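Local coordinates for protein succinate dehydrogenase subunit B (Mycolicibacterium smegmatis MC2 51, PDB 6LUM) that carries the 2Fe-2S, 4Fe-4S and 3Fe-4S clusters of a trimeric membrane-anchored succinate dehydrogenase and probably passes electrons from subunit A toward the membrane subunits, at residues V26-A31 / L113-E118; D54-L60 / A96-M101; T70-R74 / K127-M133. All coordinates share one frame. Residue numbers count along the deposited sequence, not the author numbering.

Contact 1 of 3, residues V26-A31 / L113-E118; sequences VTLKIA and LTITIE
Ile117 and Lys29, the two residues most covered in this pairing, sit on opposite faces of segments 26-31 and 113-118, which belong to two neighbouring parallel strands. The segment axes approach to 4.6 Å and cross at -21°. The register is one to one: Thr27 lies beside Thr114, Leu28 beside Ile115 and Lys29 beside Thr116, with CA atoms 4.7 to 4.8 Å apart. Backbone hydrogen bonds alternate in the parallel pattern, Thr27 and Lys29 each reaching both neighbours of their partner: Thr27 N to Leu113 O (3.2 Å), Ile115 N to Thr27 O (2.9 Å), Lys29 N to Ile115 O (2.8 Å) and Ile117 N to Lys29 O (3.2 Å). Ile117 (mt) places CD1 3.6 Å from CD1 of Ile30 (mm) and 4.1 Å from CD2 of Leu28 (mt). Ile115, also mt, continues this apolar row: its CB is 4.1 Å from Leu28 CD2, and its CG1 is 4.1 Å from Val26 CG1. Helix 56-67 packs on this side through Leu56, Leu60 and Val63. On the other face lie Thr27, Thr114, Thr116 and Lys29, whose side chain (chi1 near -94°, chi3 p) bends so that its CD lies 4.0 Å from Thr114 CG2; it also makes a cation-pi contact with Trp43 of strand 42-47. A mixed sheet with a helix packed across it is the beta-grasp arrangement of 2Fe-2S ferredoxin domains, and these strands are its parallel pair. The chemistry is thus two-sided: main-chain hydrogen bonds fix the register, aliphatic branches seal the helix-facing side, and threonines with a lysine line the other.

Contact 2 of 3, residues D54-L60 / A96-M101; sequences DRLLNLL and ACKVLM. With FES (Fe2/s2 (inorganic) cluster), chain B.
Arg55 stretches along the 96-101 loop, its guanidinium lying with one face over Leu100 CG while its edge meets Cys97 O. Arg55 NH2 donates to Cys97 O (2.9 Å), and NH1 comes within 3.4 Å of Leu100 CD1; chi1 is m, chi2 near 143°. Arg55 is the N-cap of the helix, whose first turn is closed by Leu59 N to Arg55 O (3.1 Å). In the irregular loop, Leu100 (phi/psi 57/70) has its CA 4.8 Å from that of Arg55. A weak hydrogen bond runs from Leu57 N to Ala96 O (3.3 Å). Next to this bond, Leu56 (tp) sets its CB 3.4 Å from Val99 CG2 and CD1 3.5 Å from Met101 CE. The extended Met101 (mtt) also brings CE 3.5 Å from Leu59 CD1. Leu57 CD2 touches Cys97 CB at 3.9 Å, behind a p rotamer that directs Cys97 SG to FE2 of the 2Fe-2S cluster (2.7 Å). The helix start thus backs a cluster ligand, in a plant-type ferredoxin domain. Helix 56-67 and this loop pack side by side on the sheet: Leu56 and Leu60 on Ile117, Leu59 on Leu28, and from the loop Met101 on Ile115 and Val99 on Ile89 of strand 88-89.

Contact 3 of 3, residues T70-R74 / K127-M133; sequences TLTFR and KDLVVNM
Residues 71-74 run extended, without regular strand pairing, past a type II beta turn, Lys127 to Val130, in which Leu129 takes phi/psi 61/8; the turn links the short antiparallel strands 125-127 and 130-131. The CA atoms of Phe73 and Leu129 are 5.3 Å apart. Asp128 (chi1 p) accepts a very short hydrogen bond, 2.5 Å, from Thr72 N to its OD2, while its OD1 forms a salt bridge with Lys127 NZ at 3.6 Å. Leu129 CB rests 4.1 Å from Phe73 CB, and its CD1 is 4.0 Å from Leu71 CD1. Arg74, extended after chi1 m, binds Val131 O through NH1 (3.0 Å) and weakly through NH2 (3.3 Å), with Val130 CG1 over one guanidinium face. Its NE forms a salt bridge with Glu161 of subunit A, and Tyr501 of that subunit packs on Thr72 and Val130. Polar and apolar ties are interleaved: the Asp128 carboxylate holds the Thr72 amide, the Arg74 guanidinium holds Val131 O, and Leu129 packs on Leu71 and Phe73; Arg74 also joins this region to subunit A.

Overall arrangement
All three contacts belong to the N-terminal 2Fe-2S domain. Along the chain the order is 26-31, 54-60, 70-74, 96-101, 113-118 and 127-133, so contact 2 is nested within the loop closed by contact 1, while contact 3 crosses both. The centres of contacts 1 and 2 are about 12 Å apart; that of contact 3 lies about 16 Å from each. Helix 56-67 joins them: Leu60 meets Ile30 and Ile117 of the sheet and also packs on Phe73, while Leu129 touches Ile30 and Ile117. One apolar core thus connects the parallel strands, the loop bearing Cys97 and the region that meets subunit A; that interface is consistent with electrons reaching the 2Fe-2S cluster from subunit A, as in related succinate dehydrogenases.

Contact 1 of 3, residues V26-A31 / L113-E118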
# COMPACT_ATOMS: atom_id res chain seq x y z
N VAL J 26 -52.34 -10.88 24.75
CA VAL J 26 -51.65 -9.68 24.28
C VAL J 26 -51.81 -9.52 22.78
O VAL J 26 -51.90 -10.50 22.02
CB VAL J 26 -50.17 -9.78 24.68
CG1 VAL J 26 -49.38 -8.61 24.16
CG2 VAL J 26 -50.04 -9.86 26.18
N THR J 27 -51.86 -8.27 22.33
CA THR J 27 -51.96 -7.94 20.92
C THR J 27 -50.61 -7.45 20.42
O THR J 27 -49.95 -6.67 21.10
CB THR J 27 -53.03 -6.86 20.70
OG1 THR J 27 -54.32 -7.42 20.92
CG2 THR J 27 -52.95 -6.32 19.29
N LEU J 28 -50.21 -7.92 19.25
CA LEU J 28 -49.00 -7.45 18.58
C LEU J 28 -49.39 -6.64 17.36
O LEU J 28 -50.42 -6.90 16.73
CB LEU J 28 -48.11 -8.61 18.15
CG LEU J 28 -47.82 -9.73 19.14
CD1 LEU J 28 -47.12 -10.85 18.42
CD2 LEU J 28 -46.98 -9.25 20.28
N LYS J 29 -48.58 -5.65 17.03
CA LYS J 29 -48.79 -4.81 15.85
C LYS J 29 -47.54 -4.89 14.99
O LYS J 29 -46.61 -4.10 15.18
CB LYS J 29 -49.09 -3.38 16.24
CG LYS J 29 -50.56 -3.06 16.35
CD LYS J 29 -50.76 -1.59 16.65
CE LYS J 29 -50.23 -0.74 15.52
NZ LYS J 29 -50.41 0.70 15.81
N ILE J 30 -47.51 -5.80 14.07
CA ILE J 30 -46.35 -5.97 13.22
C ILE J 30 -46.45 -4.94 12.11
O ILE J 30 -47.54 -4.50 11.76
CB ILE J 30 -46.27 -7.39 12.65
CG1 ILE J 30 -46.47 -8.43 13.75
CG2 ILE J 30 -44.92 -7.64 12.05
CD1 ILE J 30 -45.41 -8.41 14.76
N ALA J 31 -45.30 -4.53 11.57
CA ALA J 31 -45.28 -3.62 10.43
C ALA J 31 -44.91 -4.43 9.20
O ALA J 31 -43.75 -4.53 8.82
CB ALA J 31 -44.29 -2.49 10.67
N LEU J 113 -53.60 -4.62 26.28
CA LEU J 113 -52.17 -4.43 26.07
C LEU J 113 -51.83 -4.63 24.60
O LEU J 113 -52.37 -5.52 23.95
CB LEU J 113 -51.37 -5.40 26.94
CG LEU J 113 -49.85 -5.42 26.78
CD1 LEU J 113 -49.29 -4.01 26.77
CD2 LEU J 113 -49.22 -6.25 27.88
N THR J 114 -50.95 -3.78 24.09
CA THR J 114 -50.53 -3.82 22.70
C THR J 114 -49.03 -3.61 22.63
O THR J 114 -48.49 -2.77 23.36
CB THR J 114 -51.27 -2.77 21.87
OG1 THR J 114 -52.67 -3.01 21.93
CG2 THR J 114 -50.82 -2.80 20.42
N ILE J 115 -48.36 -4.37 21.78
CA ILE J 115 -46.93 -4.28 21.58
C ILE J 115 -46.68 -3.96 20.12
O ILE J 115 -47.38 -4.47 19.24
CB ILE J 115 -46.22 -5.58 22.00
CG1 ILE J 115 -46.44 -5.80 23.49
CG2 ILE J 115 -44.74 -5.51 21.70
CD1 ILE J 115 -45.62 -6.88 24.06
N THR J 116 -45.70 -3.10 19.86
CA THR J 116 -45.46 -2.57 18.53
C THR J 116 -44.09 -3.03 18.07
O THR J 116 -43.09 -2.66 18.67
CB THR J 116 -45.55 -1.05 18.55
OG1 THR J 116 -46.85 -0.65 18.97
CG2 THR J 116 -45.28 -0.49 17.19
N ILE J 117 -44.05 -3.81 17.00
CA ILE J 117 -42.83 -4.42 16.51
C ILE J 117 -42.60 -3.94 15.09
O ILE J 117 -43.55 -3.82 14.31
CB ILE J 117 -42.91 -5.95 16.57
CG1 ILE J 117 -43.45 -6.38 17.92
CG2 ILE J 117 -41.56 -6.57 16.39
CD1 ILE J 117 -43.95 -7.76 17.94
N GLU J 118 -41.35 -3.64 14.75
CA GLU J 118 -41.03 -3.18 13.41
C GLU J 118 -39.52 -3.25 13.22
O GLU J 118 -38.78 -3.29 14.20
CB GLU J 118 -41.55 -1.76 13.18
CG GLU J 118 -41.13 -0.80 14.24
CD GLU J 118 -41.85 0.51 14.13
OE1 GLU J 118 -42.59 0.69 13.15
OE2 GLU J 118 -41.71 1.33 15.05

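Contact 2 of 3, residues D54-L60 / A96-M101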
# COMPACT_ATOMS: atom_id res chain seq x y z
N ASP J 54 -42.73 -16.05 29.13
CA ASP J 54 -42.68 -15.92 27.68
C ASP J 54 -41.71 -14.83 27.30
O ASP J 54 -41.11 -14.17 28.15
CB ASP J 54 -44.04 -15.61 27.06
CG ASP J 54 -44.92 -16.83 26.94
OD1 ASP J 54 -44.37 -17.95 26.84
OD2 ASP J 54 -46.15 -16.68 26.91
N ARG J 55 -41.57 -14.64 25.99
CA ARG J 55 -40.75 -13.60 25.42
C ARG J 55 -41.31 -13.26 24.05
O ARG J 55 -42.09 -14.02 23.47
CB ARG J 55 -39.29 -14.04 25.32
CG ARG J 55 -38.53 -13.82 26.60
CD ARG J 55 -37.55 -14.91 26.87
NE ARG J 55 -37.06 -14.84 28.24
CZ ARG J 55 -36.02 -14.11 28.62
NH1 ARG J 55 -35.63 -14.10 29.88
NH2 ARG J 55 -35.37 -13.38 27.72
N LEU J 56 -40.93 -12.09 23.54
CA LEU J 56 -41.47 -11.68 22.26
C LEU J 56 -41.12 -12.66 21.17
O LEU J 56 -41.84 -12.77 20.18
CB LEU J 56 -40.99 -10.28 21.89
CG LEU J 56 -41.76 -9.65 20.75
CD1 LEU J 56 -43.20 -9.61 21.09
CD2 LEU J 56 -41.27 -8.28 20.52
N LEU J 57 -40.02 -13.41 21.33
CA LEU J 57 -39.71 -14.44 20.36
C LEU J 57 -40.73 -15.56 20.41
O LEU J 57 -41.15 -16.05 19.36
CB LEU J 57 -38.31 -14.99 20.61
CG LEU J 57 -37.61 -15.57 19.39
CD1 LEU J 57 -37.54 -14.53 18.31
CD2 LEU J 57 -36.24 -16.04 19.76
N ASN J 58 -41.13 -15.97 21.60
CA ASN J 58 -42.18 -16.99 21.71
C ASN J 58 -43.46 -16.50 21.07
O ASN J 58 -44.16 -17.28 20.40
CB ASN J 58 -42.42 -17.34 23.17
CG ASN J 58 -41.22 -17.98 23.81
OD1 ASN J 58 -40.11 -17.90 23.30
ND2 ASN J 58 -41.44 -18.61 24.95
N LEU J 59 -43.78 -15.22 21.22
CA LEU J 59 -45.03 -14.72 20.65
C LEU J 59 -44.94 -14.62 19.13
O LEU J 59 -45.91 -14.94 18.43
CB LEU J 59 -45.38 -13.37 21.25
CG LEU J 59 -45.61 -13.28 22.75
CD1 LEU J 59 -46.57 -12.15 23.00
CD2 LEU J 59 -46.16 -14.56 23.31
N LEU J 60 -43.81 -14.18 18.60
CA LEU J 60 -43.65 -14.13 17.15
C LEU J 60 -43.63 -15.53 16.55
O LEU J 60 -44.09 -15.72 15.43
CB LEU J 60 -42.38 -13.38 16.79
CG LEU J 60 -42.31 -11.90 17.16
CD1 LEU J 60 -40.94 -11.37 16.91
CD2 LEU J 60 -43.30 -11.14 16.36
N ALA J 96 -35.51 -9.14 20.31
CA ALA J 96 -36.79 -9.69 20.73
C ALA J 96 -36.72 -10.91 21.62
O ALA J 96 -37.72 -11.24 22.26
CB ALA J 96 -37.60 -10.05 19.49
N CYS J 97 -35.60 -11.61 21.68
CA CYS J 97 -35.52 -12.78 22.55
C CYS J 97 -35.37 -12.43 24.01
O CYS J 97 -35.28 -13.33 24.84
CB CYS J 97 -34.34 -13.67 22.14
SG CYS J 97 -32.77 -13.13 22.75
N LYS J 98 -35.32 -11.15 24.35
CA LYS J 98 -35.01 -10.73 25.71
C LYS J 98 -36.05 -9.82 26.34
O LYS J 98 -35.83 -9.37 27.46
CB LYS J 98 -33.66 -10.02 25.75
CG LYS J 98 -32.51 -10.91 25.50
CD LYS J 98 -31.26 -10.13 25.42
CE LYS J 98 -30.21 -10.79 26.26
NZ LYS J 98 -28.99 -9.98 26.31
N VAL J 99 -37.17 -9.54 25.67
CA VAL J 99 -38.05 -8.52 26.19
C VAL J 99 -38.84 -9.00 27.40
O VAL J 99 -39.44 -8.18 28.10
CB VAL J 99 -39.01 -8.01 25.12
CG1 VAL J 99 -38.25 -7.66 23.87
CG2 VAL J 99 -40.06 -9.02 24.88
N LEU J 100 -38.87 -10.31 27.67
CA LEU J 100 -39.13 -10.80 29.03
C LEU J 100 -40.46 -10.28 29.58
O LEU J 100 -40.51 -9.43 30.46
CB LEU J 100 -37.97 -10.44 29.95
CG LEU J 100 -38.06 -10.94 31.38
CD1 LEU J 100 -38.20 -12.44 31.39
CD2 LEU J 100 -36.84 -10.50 32.16
N MET J 101 -41.53 -10.79 29.01
CA MET J 101 -42.86 -10.32 29.41
C MET J 101 -43.26 -10.72 30.81
O MET J 101 -44.43 -10.52 31.12
CB MET J 101 -43.89 -10.84 28.42
CG MET J 101 -43.65 -10.29 27.06
SD MET J 101 -44.91 -10.73 25.89
CE MET J 101 -44.18 -9.99 24.46
FE1 FES B . -30.23 -15.05 18.74
FE2 FES B . -32.15 -13.19 20.13
S1 FES B . -32.35 -15.16 19.21
S2 FES B . -29.98 -13.21 19.89

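Contact 3 of 3, residues T70-R74 / K127-M133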
# COMPACT_ATOMS: atom_id res chain seq x y z
N THR J 70 -46.62 -15.86 6.41
CA THR J 70 -45.83 -14.98 5.57
C THR J 70 -44.84 -14.16 6.39
O THR J 70 -43.94 -13.54 5.82
CB THR J 70 -46.76 -14.06 4.77
OG1 THR J 70 -47.76 -14.84 4.12
CG2 THR J 70 -46.00 -13.31 3.69
N LEU J 71 -44.98 -14.16 7.71
CA LEU J 71 -44.17 -13.33 8.59
C LEU J 71 -42.78 -13.92 8.75
O LEU J 71 -42.64 -15.04 9.25
CB LEU J 71 -44.85 -13.19 9.95
CG LEU J 71 -44.04 -12.47 11.02
CD1 LEU J 71 -43.67 -11.10 10.53
CD2 LEU J 71 -44.83 -12.37 12.28
N THR J 72 -41.76 -13.18 8.35
CA THR J 72 -40.39 -13.65 8.48
C THR J 72 -39.63 -12.78 9.46
O THR J 72 -39.96 -11.62 9.69
CB THR J 72 -39.67 -13.66 7.14
OG1 THR J 72 -39.34 -12.32 6.77
CG2 THR J 72 -40.56 -14.25 6.08
N PHE J 73 -38.59 -13.36 10.05
CA PHE J 73 -37.67 -12.68 10.94
C PHE J 73 -36.53 -13.64 11.21
O PHE J 73 -36.64 -14.84 10.95
CB PHE J 73 -38.35 -12.25 12.25
CG PHE J 73 -38.99 -13.37 13.00
CD1 PHE J 73 -40.24 -13.82 12.67
CD2 PHE J 73 -38.35 -13.95 14.07
CE1 PHE J 73 -40.82 -14.84 13.37
CE2 PHE J 73 -38.93 -14.96 14.77
CZ PHE J 73 -40.16 -15.41 14.41
N ARG J 74 -35.43 -13.10 11.71
CA ARG J 74 -34.25 -13.89 11.98
C ARG J 74 -34.20 -14.29 13.44
O ARG J 74 -34.63 -13.53 14.31
CB ARG J 74 -32.99 -13.11 11.61
CG ARG J 74 -32.86 -12.84 10.15
CD ARG J 74 -31.60 -12.09 9.86
NE ARG J 74 -31.37 -11.97 8.44
CZ ARG J 74 -31.17 -10.81 7.82
NH1 ARG J 74 -31.18 -9.69 8.51
NH2 ARG J 74 -30.97 -10.77 6.52
N LYS J 127 -38.01 -7.72 3.96
CA LYS J 127 -39.35 -8.24 4.17
C LYS J 127 -39.77 -7.75 5.55
O LYS J 127 -39.10 -6.90 6.14
CB LYS J 127 -39.37 -9.77 4.03
CG LYS J 127 -40.70 -10.34 3.61
CD LYS J 127 -40.51 -11.60 2.83
CE LYS J 127 -41.82 -12.33 2.66
NZ LYS J 127 -42.48 -12.57 3.96
N ASP J 128 -40.87 -8.27 6.07
CA ASP J 128 -41.25 -7.86 7.41
C ASP J 128 -40.20 -8.28 8.42
O ASP J 128 -39.78 -9.43 8.45
CB ASP J 128 -42.60 -8.47 7.75
CG ASP J 128 -42.74 -9.87 7.25
OD1 ASP J 128 -43.51 -10.07 6.28
OD2 ASP J 128 -42.09 -10.77 7.81
N LEU J 129 -39.74 -7.32 9.22
CA LEU J 129 -38.78 -7.50 10.30
C LEU J 129 -37.43 -8.03 9.85
O LEU J 129 -36.59 -8.34 10.69
CB LEU J 129 -39.33 -8.41 11.40
CG LEU J 129 -40.76 -8.17 11.87
CD1 LEU J 129 -41.13 -9.20 12.90
CD2 LEU J 129 -40.89 -6.81 12.44
N VAL J 130 -37.18 -8.14 8.55
CA VAL J 130 -35.89 -8.56 8.03
C VAL J 130 -35.27 -7.38 7.30
O VAL J 130 -35.92 -6.78 6.44
CB VAL J 130 -36.02 -9.78 7.10
CG1 VAL J 130 -34.74 -9.99 6.37
CG2 VAL J 130 -36.34 -11.00 7.88
N VAL J 131 -34.04 -7.04 7.63
CA VAL J 131 -33.36 -5.93 6.99
C VAL J 131 -32.11 -6.45 6.30
O VAL J 131 -31.73 -7.61 6.44
CB VAL J 131 -33.01 -4.80 7.96
CG1 VAL J 131 -34.24 -4.36 8.71
CG2 VAL J 131 -31.95 -5.24 8.91
N ASN J 132 -31.47 -5.57 5.55
CA ASN J 132 -30.29 -5.90 4.76
C ASN J 132 -29.06 -5.47 5.56
O ASN J 132 -28.73 -4.28 5.60
CB ASN J 132 -30.36 -5.22 3.40
CG ASN J 132 -29.30 -5.70 2.45
OD1 ASN J 132 -28.85 -6.83 2.52
ND2 ASN J 132 -28.91 -4.83 1.53
N MET J 133 -28.40 -6.43 6.18
CA MET J 133 -27.28 -6.16 7.07
C MET J 133 -25.97 -5.93 6.34
O MET J 133 -24.93 -5.78 6.99
CB MET J 133 -27.11 -7.32 8.05
CG MET J 133 -28.30 -7.57 8.92
SD MET J 133 -28.46 -6.37 10.24
CE MET J 133 -26.95 -6.69 11.14